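Local atomic coordinates of YlqD protein (Synechococcus sp. WH 8102, PDB entry 4DCI), a protein that is of unknown function but belongs to the YlqD family and pairs a small beta sheet with a long antiparallel helical hairpin in a four-chain assembly. Residues 56-62 with 71-75; 15-21 with 111-117; 27-31 with 102-106. One frame throughout, in Å; residues are numbered along the deposited sequence.

Interaction 1. Residues 56-62 with 71-75; sequences VDQVRRQ and VQEQV
Val59 and Val71 meet through methyls set by matching torsions: in each, CG1 is anti to the backbone N (chi1 167° in Val59), and the two CG1 atoms come to 4.0 Å. Val75 presents its other branch, CG2, which lies 4.2 Å from Val56 CG1. The four valines thus form a small apolar seam between the helices, and all four are buried. Their alignment follows the backbone, since Val56 sits across from Val75 and Val59 across from Val71, with the helix directions nearly antiparallel and the short axes 9.8 Å from each other. Polar side chains flank the seam. Gln62 and Gln74, both extended beyond CG, reach for each other from opposite directions, and Gln74 NE2 gives a weak but nearly straight hydrogen bond to Gln62 OE1 (3.3 Å, 166°). The amide planes are tilted 34° from one another. Gln74 OE1 meanwhile lies 3.7 Å from Val59 CG1, so the amide also touches the valine methyl. The same NE2 also has a weak hydrogen bond to Arg70 O, consistent with a second hold on the amide. On the other flank the Arg60 side chain bends at chi2, which carries its guanidinium across Val75: NH1 stands 3.8 Å from Val75 CG1, an oblique approach. One guanidinium face rests on Val56 CG1, offset toward the rim. Gln80 of the second subunit packs on Val59, and Gln62 of the third subunit on Gln72. Two consecutive antiparallel helices packed through an apolar seam beside their connecting loop form a helical hairpin, in keeping with the coiled coil predicted here.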
ATOM      1  N   VAL B  56      -6.623 -25.880  14.085  1.00112.78           N
ATOM      2  CA  VAL B  56      -6.165 -26.497  15.332  1.00109.58           C
ATOM      3  C   VAL B  56      -6.188 -28.031  15.232  1.00114.83           C
ATOM      4  O   VAL B  56      -5.279 -28.695  15.724  1.00112.06           O
ATOM      5  CB  VAL B  56      -6.959 -25.969  16.559  1.00103.80           C
ATOM      6  CG1 VAL B  56      -6.740 -26.827  17.797  1.00 89.02           C
ATOM      7  CG2 VAL B  56      -6.564 -24.536  16.866  1.00 82.03           C
ATOM      8  N   ASP B  57      -7.200 -28.587  14.572  1.00116.48           N
ATOM      9  CA  ASP B  57      -7.302 -30.039  14.409  1.00128.52           C
ATOM     10  C   ASP B  57      -6.198 -30.643  13.537  1.00126.13           C
ATOM     11  O   ASP B  57      -5.768 -31.771  13.778  1.00118.54           O
ATOM     12  CB  ASP B  57      -8.677 -30.425  13.868  1.00136.28           C
ATOM     13  CG  ASP B  57      -9.774 -30.256  14.896  1.00135.80           C
ATOM     14  OD1 ASP B  57      -9.614 -29.436  15.823  1.00129.50           O
ATOM     15  OD2 ASP B  57     -10.805 -30.946  14.776  1.00139.07           O
ATOM     16  N   GLN B  58      -5.751 -29.885  12.534  1.00129.38           N
ATOM     17  CA  GLN B  58      -4.657 -30.301  11.651  1.00141.37           C
ATOM     18  C   GLN B  58      -3.348 -30.417  12.420  1.00135.61           C
ATOM     19  O   GLN B  58      -2.644 -31.421  12.320  1.00138.47           O
ATOM     20  CB  GLN B  58      -4.469 -29.305  10.502  1.00136.44           C
ATOM     21  CG  GLN B  58      -5.605 -29.242   9.494  1.00148.73           C
ATOM     22  CD  GLN B  58      -5.344 -28.226   8.395  1.00159.95           C
ATOM     23  OE1 GLN B  58      -4.476 -28.422   7.545  1.00165.83           O
ATOM     24  NE2 GLN B  58      -6.098 -27.135   8.407  1.00151.54           N
ATOM     25  N   VAL B  59      -3.041 -29.371  13.183  1.00122.98           N
ATOM     26  CA  VAL B  59      -1.801 -29.262  13.954  1.00126.23           C
ATOM     27  C   VAL B  59      -1.674 -30.375  14.999  1.00128.99           C
ATOM     28  O   VAL B  59      -0.579 -30.887  15.232  1.00129.99           O
ATOM     29  CB  VAL B  59      -1.667 -27.856  14.595  1.00111.98           C
ATOM     30  CG1 VAL B  59      -0.575 -27.815  15.653  1.00116.66           C
ATOM     31  CG2 VAL B  59      -1.388 -26.810  13.525  1.00112.05           C
ATOM     32  N   ARG B  60      -2.795 -30.756  15.605  1.00123.63           N
ATOM     33  CA  ARG B  60      -2.828 -31.854  16.573  1.00136.83           C
ATOM     34  C   ARG B  60      -2.332 -33.165  15.959  1.00146.00           C
ATOM     35  O   ARG B  60      -1.643 -33.942  16.618  1.00150.16           O
ATOM     36  CB  ARG B  60      -4.239 -32.029  17.138  1.00134.63           C
ATOM     37  CG  ARG B  60      -4.735 -30.858  17.976  1.00130.29           C
ATOM     38  CD  ARG B  60      -4.591 -31.109  19.469  1.00128.83           C
ATOM     39  NE  ARG B  60      -4.703 -29.875  20.247  1.00127.20           N
ATOM     40  CZ  ARG B  60      -5.849 -29.309  20.620  1.00120.67           C
ATOM     41  NH1 ARG B  60      -5.825 -28.189  21.327  1.00118.03           N
ATOM     42  NH2 ARG B  60      -7.015 -29.852  20.290  1.00120.52           N
ATOM     43  N   ARG B  61      -2.672 -33.390  14.692  1.00149.41           N
ATOM     44  CA  ARG B  61      -2.231 -34.575  13.956  1.00161.83           C
ATOM     45  C   ARG B  61      -0.751 -34.535  13.549  1.00161.46           C
ATOM     46  O   ARG B  61      -0.393 -34.968  12.452  1.00175.51           O
ATOM     47  CB  ARG B  61      -3.108 -34.781  12.719  1.00155.61           C
ATOM     48  CG  ARG B  61      -4.249 -35.757  12.917  1.00157.81           C
ATOM     49  CD  ARG B  61      -4.889 -36.096  11.584  1.00167.70           C
ATOM     50  NE  ARG B  61      -5.535 -37.403  11.617  1.00180.16           N
ATOM     51  CZ  ARG B  61      -6.791 -37.616  11.996  1.00188.29           C
ATOM     52  NH1 ARG B  61      -7.562 -36.605  12.379  1.00161.96           N
ATOM     53  NH2 ARG B  61      -7.280 -38.847  11.990  1.00192.09           N
ATOM     54  N   GLN B  62       0.101 -34.016  14.429  1.00151.92           N
ATOM     55  CA  GLN B  62       1.547 -34.015  14.207  1.00155.03           C
ATOM     56  C   GLN B  62       2.234 -34.973  15.165  1.00161.21           C
ATOM     57  O   GLN B  62       3.193 -35.652  14.796  1.00160.40           O
ATOM     58  CB  GLN B  62       2.130 -32.619  14.403  1.00139.62           C
ATOM     59  CG  GLN B  62       2.022 -31.699  13.202  1.00139.79           C
ATOM     60  CD  GLN B  62       2.574 -30.314  13.489  1.00137.20           C
ATOM     61  OE1 GLN B  62       3.442 -30.142  14.345  1.00137.56           O
ATOM     62  NE2 GLN B  62       2.070 -29.317  12.774  1.00134.92           N
ATOM     63  N   VAL B  71       3.631 -28.468  19.487  1.00 78.36           N
ATOM     64  CA  VAL B  71       2.227 -28.411  19.097  1.00 78.23           C
ATOM     65  C   VAL B  71       1.473 -27.410  19.956  1.00 72.75           C
ATOM     66  O   VAL B  71       0.846 -26.483  19.441  1.00 67.91           O
ATOM     67  CB  VAL B  71       1.565 -29.804  19.217  1.00 80.37           C
ATOM     68  CG1 VAL B  71       0.040 -29.704  19.161  1.00 66.66           C
ATOM     69  CG2 VAL B  71       2.104 -30.735  18.136  1.00 72.95           C
ATOM     70  N   GLN B  72       1.557 -27.599  21.268  1.00 67.73           N
ATOM     71  CA  GLN B  72       0.830 -26.771  22.208  1.00 73.21           C
ATOM     72  C   GLN B  72       1.065 -25.277  22.023  1.00 72.96           C
ATOM     73  O   GLN B  72       0.154 -24.482  22.229  1.00 76.94           O
ATOM     74  CB  GLN B  72       1.118 -27.200  23.645  1.00 78.63           C
ATOM     75  CG  GLN B  72       0.192 -28.308  24.127  1.00 92.82           C
ATOM     76  CD  GLN B  72      -1.280 -27.926  24.020  1.00105.11           C
ATOM     77  OE1 GLN B  72      -1.683 -26.820  24.398  1.00101.46           O
ATOM     78  NE2 GLN B  72      -2.090 -28.843  23.498  1.00119.31           N
ATOM     79  N   GLU B  73       2.274 -24.901  21.614  1.00 70.68           N
ATOM     80  CA  GLU B  73       2.594 -23.491  21.383  1.00 71.90           C
ATOM     81  C   GLU B  73       1.919 -22.970  20.109  1.00 71.78           C
ATOM     82  O   GLU B  73       1.432 -21.835  20.075  1.00 63.17           O
ATOM     83  CB  GLU B  73       4.120 -23.260  21.378  1.00 80.80           C
ATOM     84  CG  GLU B  73       4.771 -23.023  20.017  1.00 87.88           C
ATOM     85  CD  GLU B  73       5.396 -21.640  19.883  1.00 88.78           C
ATOM     86  OE1 GLU B  73       6.462 -21.408  20.487  1.00 92.10           O
ATOM     87  OE2 GLU B  73       4.846 -20.794  19.155  1.00 90.35           O
ATOM     88  N   GLN B  74       1.882 -23.805  19.071  1.00 73.40           N
ATOM     89  CA  GLN B  74       1.219 -23.440  17.825  1.00 74.04           C
ATOM     90  C   GLN B  74      -0.254 -23.166  18.094  1.00 69.57           C
ATOM     91  O   GLN B  74      -0.782 -22.133  17.686  1.00 70.85           O
ATOM     92  CB  GLN B  74       1.344 -24.547  16.784  1.00 77.68           C
ATOM     93  CG  GLN B  74       2.752 -24.852  16.314  1.00 82.68           C
ATOM     94  CD  GLN B  74       2.773 -26.027  15.358  1.00 92.67           C
ATOM     95  OE1 GLN B  74       2.304 -25.923  14.224  1.00104.30           O
ATOM     96  NE2 GLN B  74       3.307 -27.160  15.814  1.00100.17           N
ATOM     97  N   VAL B  75      -0.904 -24.095  18.794  1.00 65.63           N
ATOM     98  CA  VAL B  75      -2.301 -23.946  19.188  1.00 63.58           C
ATOM     99  C   VAL B  75      -2.497 -22.607  19.911  1.00 61.27           C
ATOM    100  O   VAL B  75      -3.335 -21.793  19.508  1.00 57.35           O
ATOM    101  CB  VAL B  75      -2.775 -25.145  20.049  1.00 61.92           C
ATOM    102  CG1 VAL B  75      -4.163 -24.903  20.614  1.00 56.21           C
ATOM    103  CG2 VAL B  75      -2.769 -26.426  19.229  1.00 68.47           C
TER

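Interaction 2. Residues 15-21 with 111-117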
ATOM      1  N   PRO B  15      -9.272  17.884   1.021  1.00 46.61           N
ATOM      2  CA  PRO B  15     -10.501  17.114   1.105  1.00 45.70           C
ATOM      3  C   PRO B  15     -11.742  18.019   1.102  1.00 44.93           C
ATOM      4  O   PRO B  15     -11.670  19.173   1.529  1.00 49.05           O
ATOM      5  CB  PRO B  15     -10.354  16.436   2.456  1.00 45.12           C
ATOM      6  CG  PRO B  15      -9.632  17.450   3.291  1.00 43.89           C
ATOM      7  CD  PRO B  15      -8.726  18.191   2.358  1.00 45.74           C
ATOM      8  N   ILE B  16     -12.862  17.496   0.615  1.00 44.94           N
ATOM      9  CA  ILE B  16     -14.156  18.169   0.727  1.00 47.72           C
ATOM     10  C   ILE B  16     -15.064  17.292   1.579  1.00 48.64           C
ATOM     11  O   ILE B  16     -15.085  16.070   1.428  1.00 46.81           O
ATOM     12  CB  ILE B  16     -14.807  18.425  -0.656  1.00 50.74           C
ATOM     13  CG1 ILE B  16     -13.986  19.417  -1.479  1.00 56.82           C
ATOM     14  CG2 ILE B  16     -16.221  18.967  -0.530  1.00 50.19           C
ATOM     15  CD1 ILE B  16     -13.581  20.679  -0.743  1.00 62.02           C
ATOM     16  N   THR B  17     -15.804  17.914   2.489  1.00 50.38           N
ATOM     17  CA  THR B  17     -16.724  17.171   3.329  1.00 48.23           C
ATOM     18  C   THR B  17     -18.100  17.148   2.689  1.00 46.89           C
ATOM     19  O   THR B  17     -18.601  18.172   2.235  1.00 50.80           O
ATOM     20  CB  THR B  17     -16.787  17.778   4.738  1.00 49.84           C
ATOM     21  OG1 THR B  17     -15.496  17.668   5.348  1.00 51.25           O
ATOM     22  CG2 THR B  17     -17.821  17.061   5.600  1.00 52.70           C
ATOM     23  N   VAL B  18     -18.700  15.969   2.636  1.00 46.12           N
ATOM     24  CA  VAL B  18     -20.059  15.841   2.135  1.00 48.28           C
ATOM     25  C   VAL B  18     -20.996  15.709   3.328  1.00 49.00           C
ATOM     26  O   VAL B  18     -20.841  14.804   4.148  1.00 55.11           O
ATOM     27  CB  VAL B  18     -20.212  14.617   1.205  1.00 47.29           C
ATOM     28  CG1 VAL B  18     -21.485  14.721   0.379  1.00 43.82           C
ATOM     29  CG2 VAL B  18     -19.012  14.505   0.284  1.00 45.07           C
ATOM     30  N   ARG B  19     -21.944  16.631   3.444  1.00 50.14           N
ATOM     31  CA  ARG B  19     -23.008  16.518   4.440  1.00 56.80           C
ATOM     32  C   ARG B  19     -24.329  16.202   3.731  1.00 54.69           C
ATOM     33  O   ARG B  19     -24.578  16.710   2.641  1.00 63.19           O
ATOM     34  CB  ARG B  19     -23.131  17.814   5.251  1.00 61.33           C
ATOM     35  CG  ARG B  19     -21.924  18.125   6.121  1.00 62.74           C
ATOM     36  CD  ARG B  19     -21.980  19.534   6.686  1.00 68.12           C
ATOM     37  NE  ARG B  19     -20.662  19.960   7.156  1.00 76.62           N
ATOM     38  CZ  ARG B  19     -20.266  21.229   7.285  1.00 75.93           C
ATOM     39  NH1 ARG B  19     -21.076  22.236   6.974  1.00 87.64           N
ATOM     40  NH2 ARG B  19     -19.040  21.496   7.715  1.00 81.09           N
ATOM     41  N   ALA B  20     -25.172  15.364   4.332  1.00 53.64           N
ATOM     42  CA  ALA B  20     -26.475  15.035   3.734  1.00 54.02           C
ATOM     43  C   ALA B  20     -27.639  15.593   4.527  1.00 52.72           C
ATOM     44  O   ALA B  20     -27.649  15.565   5.762  1.00 53.86           O
ATOM     45  CB  ALA B  20     -26.639  13.534   3.560  1.00 51.51           C
ATOM     46  N   VAL B  21     -28.615  16.115   3.801  1.00 53.67           N
ATOM     47  CA  VAL B  21     -29.889  16.491   4.390  1.00 57.63           C
ATOM     48  C   VAL B  21     -30.649  15.191   4.626  1.00 59.96           C
ATOM     49  O   VAL B  21     -30.701  14.324   3.737  1.00 58.67           O
ATOM     50  CB  VAL B  21     -30.696  17.424   3.460  1.00 57.62           C
ATOM     51  CG1 VAL B  21     -32.019  17.818   4.096  1.00 63.51           C
ATOM     52  CG2 VAL B  21     -29.909  18.681   3.145  1.00 54.15           C
ATOM     53  N   ILE B 111     -29.119  17.659   9.344  1.00 59.25           N
ATOM     54  CA  ILE B 111     -27.960  17.594   8.456  1.00 59.50           C
ATOM     55  C   ILE B 111     -26.832  16.772   9.064  1.00 56.96           C
ATOM     56  O   ILE B 111     -26.432  17.006  10.204  1.00 52.99           O
ATOM     57  CB  ILE B 111     -27.468  19.001   8.068  1.00 55.55           C
ATOM     58  CG1 ILE B 111     -28.486  19.655   7.128  1.00 49.71           C
ATOM     59  CG2 ILE B 111     -26.093  18.925   7.416  1.00 57.47           C
ATOM     60  CD1 ILE B 111     -28.237  21.119   6.836  1.00 47.63           C
ATOM     61  N   VAL B 112     -26.323  15.812   8.292  1.00 58.88           N
ATOM     62  CA  VAL B 112     -25.369  14.828   8.803  1.00 60.54           C
ATOM     63  C   VAL B 112     -24.086  14.752   7.981  1.00 62.59           C
ATOM     64  O   VAL B 112     -24.104  14.911   6.761  1.00 62.48           O
ATOM     65  CB  VAL B 112     -25.992  13.417   8.833  1.00 59.09           C
ATOM     66  CG1 VAL B 112     -25.149  12.471   9.674  1.00 58.23           C
ATOM     67  CG2 VAL B 112     -27.388  13.474   9.399  1.00 58.00           C
ATOM     68  N   GLU B 113     -22.977  14.490   8.668  1.00 64.66           N
ATOM     69  CA  GLU B 113     -21.731  14.108   8.023  1.00 63.34           C
ATOM     70  C   GLU B 113     -21.940  12.868   7.162  1.00 65.15           C
ATOM     71  O   GLU B 113     -22.733  11.992   7.514  1.00 65.05           O
ATOM     72  CB  GLU B 113     -20.694  13.786   9.085  1.00 66.54           C
ATOM     73  CG  GLU B 113     -19.272  14.017   8.631  1.00 74.74           C
ATOM     74  CD  GLU B 113     -18.844  15.456   8.818  1.00 83.58           C
ATOM     75  OE1 GLU B 113     -19.701  16.372   8.713  1.00 82.06           O
ATOM     76  OE2 GLU B 113     -17.642  15.666   9.081  1.00 96.76           O
ATOM     77  N   GLN B 114     -21.224  12.791   6.045  1.00 59.80           N
ATOM     78  CA  GLN B 114     -21.326  11.644   5.148  1.00 60.74           C
ATOM     79  C   GLN B 114     -20.087  11.570   4.265  1.00 68.99           C
ATOM     80  O   GLN B 114     -20.176  11.698   3.040  1.00 79.38           O
ATOM     81  CB  GLN B 114     -22.591  11.740   4.283  1.00 62.45           C
ATOM     82  CG  GLN B 114     -23.061  10.424   3.668  1.00 75.36           C
ATOM     83  CD  GLN B 114     -23.619  10.578   2.246  1.00 86.87           C
ATOM     84  OE1 GLN B 114     -24.531  11.372   1.994  1.00 83.95           O
ATOM     85  NE2 GLN B 114     -23.071   9.805   1.311  1.00 94.19           N
ATOM     86  N   GLY B 115     -18.925  11.388   4.885  1.00 65.30           N
ATOM     87  CA  GLY B 115     -17.686  11.158   4.137  1.00 66.05           C
ATOM     88  C   GLY B 115     -17.047  12.355   3.448  1.00 63.90           C
ATOM     89  O   GLY B 115     -17.496  13.494   3.604  1.00 59.82           O
ATOM     90  N   GLN B 116     -16.000  12.066   2.671  1.00 59.81           N
ATOM     91  CA  GLN B 116     -15.098  13.063   2.088  1.00 53.70           C
ATOM     92  C   GLN B 116     -14.872  12.824   0.602  1.00 48.87           C
ATOM     93  O   GLN B 116     -14.954  11.695   0.136  1.00 52.14           O
ATOM     94  CB  GLN B 116     -13.735  12.963   2.758  1.00 53.71           C
ATOM     95  CG  GLN B 116     -13.776  12.848   4.266  1.00 60.70           C
ATOM     96  CD  GLN B 116     -13.648  14.193   4.930  1.00 65.11           C
ATOM     97  OE1 GLN B 116     -12.699  14.931   4.661  1.00 68.47           O
ATOM     98  NE2 GLN B 116     -14.593  14.522   5.809  1.00 73.57           N
ATOM     99  N   LEU B 117     -14.549  13.882  -0.135  1.00 46.49           N
ATOM    100  CA  LEU B 117     -14.138  13.753  -1.529  1.00 44.40           C
ATOM    101  C   LEU B 117     -12.825  14.465  -1.762  1.00 43.16           C
ATOM    102  O   LEU B 117     -12.614  15.558  -1.230  1.00 42.41           O
ATOM    103  CB  LEU B 117     -15.181  14.363  -2.440  1.00 43.95           C
ATOM    104  CG  LEU B 117     -16.503  13.622  -2.478  1.00 45.64           C
ATOM    105  CD1 LEU B 117     -17.557  14.524  -3.087  1.00 45.16           C
ATOM    106  CD2 LEU B 117     -16.357  12.333  -3.270  1.00 50.33           C
TER
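Ile16 and Leu117 exchange two backbone hydrogen bonds, Ile16 N to Leu117 O and Leu117 N to Ile16 O, each 2.7 Å. Ala20 and Val112 form the second hydrogen-bonded pair, with Ala20 N 2.7 Å from Val112 O. Between them the antiparallel register shifts by one residue, a beta bulge. Val18 N bonds almost straight to Gly115 O (172°), whereas Gln114 N reaches Val18 O only weakly. Gly115 takes a positive phi of 75°, a conformation that glycine adopts easily. Side chains fill in around this backbone. On the face of Thr17 and Arg19, Gln116 NE2 makes a weak hydrogen bond to Thr17 OG1 (3.3 Å), the two side chains running side by side. The Thr17 rotation that gives OG1 to Gln116 turns CG2 to Glu113 OE1, at 3.7 Å. That carboxylate lies at the guanidinium edge of Arg19, the planes 10° apart, yet Arg19 NE is 4.0 Å from Glu113 OE1, beyond a salt bridge. Val18 CG2 packs 3.7 Å from Leu117 CD1, and Leu129 and Met133 of the second subunit cover Val18 and Leu117 respectively. Gln114 OE1 lies 3.4 Å from Ala20 CB and accepts a weak hydrogen bond from Trp26 NE1 on helix 24-60. Strand 111-123 is one of the chain's two outermost strands; strand 10-21 separates it from the parallel strand 136-140, whose Ile137 and Val139 bond to the Arg19 backbone.

Interaction 3. Residues 27-31 with 102-106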
ATOM      1  N   LYS B  27     -32.408   7.875   4.551  1.00 70.34           N
ATOM      2  CA  LYS B  27     -32.440   7.027   5.744  1.00 65.38           C
ATOM      3  C   LYS B  27     -32.446   5.526   5.408  1.00 60.72           C
ATOM      4  O   LYS B  27     -31.690   4.766   6.006  1.00 61.15           O
ATOM      5  CB  LYS B  27     -33.617   7.401   6.651  1.00 64.53           C
ATOM      6  CG  LYS B  27     -33.618   6.670   7.986  1.00 75.61           C
ATOM      7  CD  LYS B  27     -35.004   6.605   8.620  1.00 85.42           C
ATOM      8  CE  LYS B  27     -35.314   7.848   9.445  1.00 89.80           C
ATOM      9  NZ  LYS B  27     -34.318   8.090  10.528  1.00 89.08           N
ATOM     10  N   GLU B  28     -33.280   5.112   4.454  1.00 58.92           N
ATOM     11  CA  GLU B  28     -33.325   3.714   4.012  1.00 62.91           C
ATOM     12  C   GLU B  28     -31.944   3.271   3.584  1.00 65.07           C
ATOM     13  O   GLU B  28     -31.391   2.329   4.150  1.00 63.86           O
ATOM     14  CB  GLU B  28     -34.276   3.524   2.831  1.00 71.39           C
ATOM     15  CG  GLU B  28     -35.757   3.599   3.161  1.00 79.37           C
ATOM     16  CD  GLU B  28     -36.586   4.080   1.980  1.00 91.81           C
ATOM     17  OE1 GLU B  28     -37.803   4.315   2.156  1.00104.11           O
ATOM     18  OE2 GLU B  28     -36.021   4.235   0.872  1.00104.05           O
ATOM     19  N   GLU B  29     -31.393   3.971   2.590  1.00 66.95           N
ATOM     20  CA  GLU B  29     -30.066   3.679   2.049  1.00 69.06           C
ATOM     21  C   GLU B  29     -29.053   3.549   3.184  1.00 66.13           C
ATOM     22  O   GLU B  29     -28.235   2.625   3.191  1.00 68.73           O
ATOM     23  CB  GLU B  29     -29.616   4.767   1.069  1.00 76.97           C
ATOM     24  CG  GLU B  29     -30.689   5.243   0.094  1.00 89.53           C
ATOM     25  CD  GLU B  29     -30.532   4.699  -1.316  1.00100.75           C
ATOM     26  OE1 GLU B  29     -30.407   3.468  -1.489  1.00115.27           O
ATOM     27  OE2 GLU B  29     -30.551   5.512  -2.264  1.00108.32           O
ATOM     28  N   ALA B  30     -29.133   4.464   4.150  1.00 62.04           N
ATOM     29  CA  ALA B  30     -28.223   4.479   5.294  1.00 61.70           C
ATOM     30  C   ALA B  30     -28.329   3.190   6.086  1.00 59.32           C
ATOM     31  O   ALA B  30     -27.338   2.486   6.259  1.00 61.73           O
ATOM     32  CB  ALA B  30     -28.502   5.676   6.191  1.00 61.18           C
ATOM     33  N   GLU B  31     -29.544   2.881   6.535  1.00 56.90           N
ATOM     34  CA  GLU B  31     -29.809   1.713   7.365  1.00 55.24           C
ATOM     35  C   GLU B  31     -29.438   0.422   6.658  1.00 53.02           C
ATOM     36  O   GLU B  31     -28.803  -0.441   7.251  1.00 49.78           O
ATOM     37  CB  GLU B  31     -31.280   1.672   7.788  1.00 65.18           C
ATOM     38  CG  GLU B  31     -31.753   2.920   8.522  1.00 75.20           C
ATOM     39  CD  GLU B  31     -33.027   2.695   9.324  1.00 89.42           C
ATOM     40  OE1 GLU B  31     -33.920   3.577   9.304  1.00 91.93           O
ATOM     41  OE2 GLU B  31     -33.132   1.635   9.981  1.00102.09           O
ATOM     42  N   GLN B 102     -27.875   5.704  16.041  1.00 61.49           N
ATOM     43  CA  GLN B 102     -27.675   7.108  15.688  1.00 65.55           C
ATOM     44  C   GLN B 102     -28.498   7.494  14.454  1.00 64.66           C
ATOM     45  O   GLN B 102     -29.175   8.530  14.431  1.00 60.86           O
ATOM     46  CB  GLN B 102     -26.178   7.354  15.453  1.00 69.56           C
ATOM     47  CG  GLN B 102     -25.774   8.785  15.131  1.00 83.44           C
ATOM     48  CD  GLN B 102     -24.363   8.889  14.561  1.00 90.77           C
ATOM     49  OE1 GLN B 102     -23.449   8.162  14.972  1.00 93.17           O
ATOM     50  NE2 GLN B 102     -24.180   9.799  13.607  1.00 99.98           N
ATOM     51  N   VAL B 103     -28.447   6.641  13.437  1.00 61.73           N
ATOM     52  CA  VAL B 103     -29.156   6.882  12.193  1.00 60.32           C
ATOM     53  C   VAL B 103     -30.658   6.834  12.420  1.00 63.61           C
ATOM     54  O   VAL B 103     -31.351   7.804  12.151  1.00 71.68           O
ATOM     55  CB  VAL B 103     -28.724   5.885  11.109  1.00 58.31           C
ATOM     56  CG1 VAL B 103     -29.761   5.794   9.997  1.00 61.50           C
ATOM     57  CG2 VAL B 103     -27.366   6.293  10.564  1.00 56.03           C
ATOM     58  N   ARG B 104     -31.146   5.715  12.943  1.00 62.76           N
ATOM     59  CA  ARG B 104     -32.572   5.540  13.210  1.00 65.54           C
ATOM     60  C   ARG B 104     -33.169   6.702  13.991  1.00 69.25           C
ATOM     61  O   ARG B 104     -34.288   7.119  13.720  1.00 79.81           O
ATOM     62  CB  ARG B 104     -32.817   4.235  13.958  1.00 65.94           C
ATOM     63  CG  ARG B 104     -32.591   3.002  13.103  1.00 67.66           C
ATOM     64  CD  ARG B 104     -32.687   1.735  13.930  1.00 65.46           C
ATOM     65  NE  ARG B 104     -32.582   0.556  13.082  1.00 62.96           N
ATOM     66  CZ  ARG B 104     -32.533  -0.689  13.533  1.00 62.68           C
ATOM     67  NH1 ARG B 104     -32.576  -0.929  14.834  1.00 68.27           N
ATOM     68  NH2 ARG B 104     -32.439  -1.696  12.679  1.00 73.27           N
ATOM     69  N   GLU B 105     -32.405   7.229  14.941  1.00 68.35           N
ATOM     70  CA  GLU B 105     -32.857   8.317  15.794  1.00 77.42           C
ATOM     71  C   GLU B 105     -32.777   9.705  15.121  1.00 83.79           C
ATOM     72  O   GLU B 105     -32.897  10.732  15.795  1.00 88.15           O
ATOM     73  CB  GLU B 105     -32.041   8.299  17.083  1.00 87.62           C
ATOM     74  CG  GLU B 105     -32.709   8.963  18.275  1.00104.09           C
ATOM     75  CD  GLU B 105     -31.697   9.466  19.287  1.00117.97           C
ATOM     76  OE1 GLU B 105     -30.538   9.732  18.890  1.00123.74           O
ATOM     77  OE2 GLU B 105     -32.059   9.599  20.477  1.00129.64           O
ATOM     78  N   LEU B 106     -32.581   9.736  13.801  1.00 83.65           N
ATOM     79  CA  LEU B 106     -32.517  11.002  13.051  1.00 86.87           C
ATOM     80  C   LEU B 106     -33.870  11.460  12.514  1.00 88.83           C
ATOM     81  O   LEU B 106     -34.684  10.643  12.070  1.00 76.57           O
ATOM     82  CB  LEU B 106     -31.537  10.910  11.880  1.00 81.25           C
ATOM     83  CG  LEU B 106     -30.027  10.965  12.121  1.00 82.64           C
ATOM     84  CD1 LEU B 106     -29.305  10.821  10.789  1.00 67.45           C
ATOM     85  CD2 LEU B 106     -29.604  12.248  12.827  1.00 84.02           C
TER
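Lys27 reaches across to the end of helix 69-104, where its ammonium meets the carbonyl oxygens of Arg104 and Leu106. From CB the chain sets out with CG anti to the backbone N (chi1 -173°), and CG passes 4.4 Å from Val103 CG1. Bends at chi3 and chi4 then turn the tip: CE comes 3.9 Å from Leu106 O, and NZ donates to that oxygen at 3.0 Å, tilted 26° from its carbonyl plane. A weaker hydrogen bond runs from NZ to Arg104 O at 3.3 Å. An alanine at Lys27 removes the ammonium, and the carbonyls of Arg104 and Leu106 would probably lose a donor they share, with less to hold the chain after the helix. Beside this tether, Val103 CG1 touches Glu31 CG (3.8 Å) and Ala30 CB (4.0 Å). Glu31 and Arg104 side chains meet at about a right angle: Glu31 OE2 lies in plane at the guanidinium edge, 3.3 Å from Arg104 NE, a weak hydrogen bond within a salt bridge whose flat groups are turned 61° apart. A cation among carbonyls where a helix terminates is likely to be electrostatically favourable, because the negative end of the helix dipole lies there, and the neighbouring ion pair adds a second polar tie at the surface.

From the N terminus, strand 10-21 supplies the first half of interaction 2 and leads directly into helix 24-60, whose beginning takes part in interaction 3 and whose end takes part in interaction 1. Helix 69-104 then returns, closing interaction 1 first and interaction 3 at its far end, before strand 111-123 closes interaction 2. The three loops are therefore nested without crossing: 1 inside 3, and 3 inside 2. Interactions 1 and 3 tie opposite ends of one helical hairpin, their centres 46 Å apart. Interactions 2 and 3, with centres 15 Å apart, touch where Val112 CG2 packs 3.6 Å from Leu106 CD1, joining the base of the hairpin to the sheet.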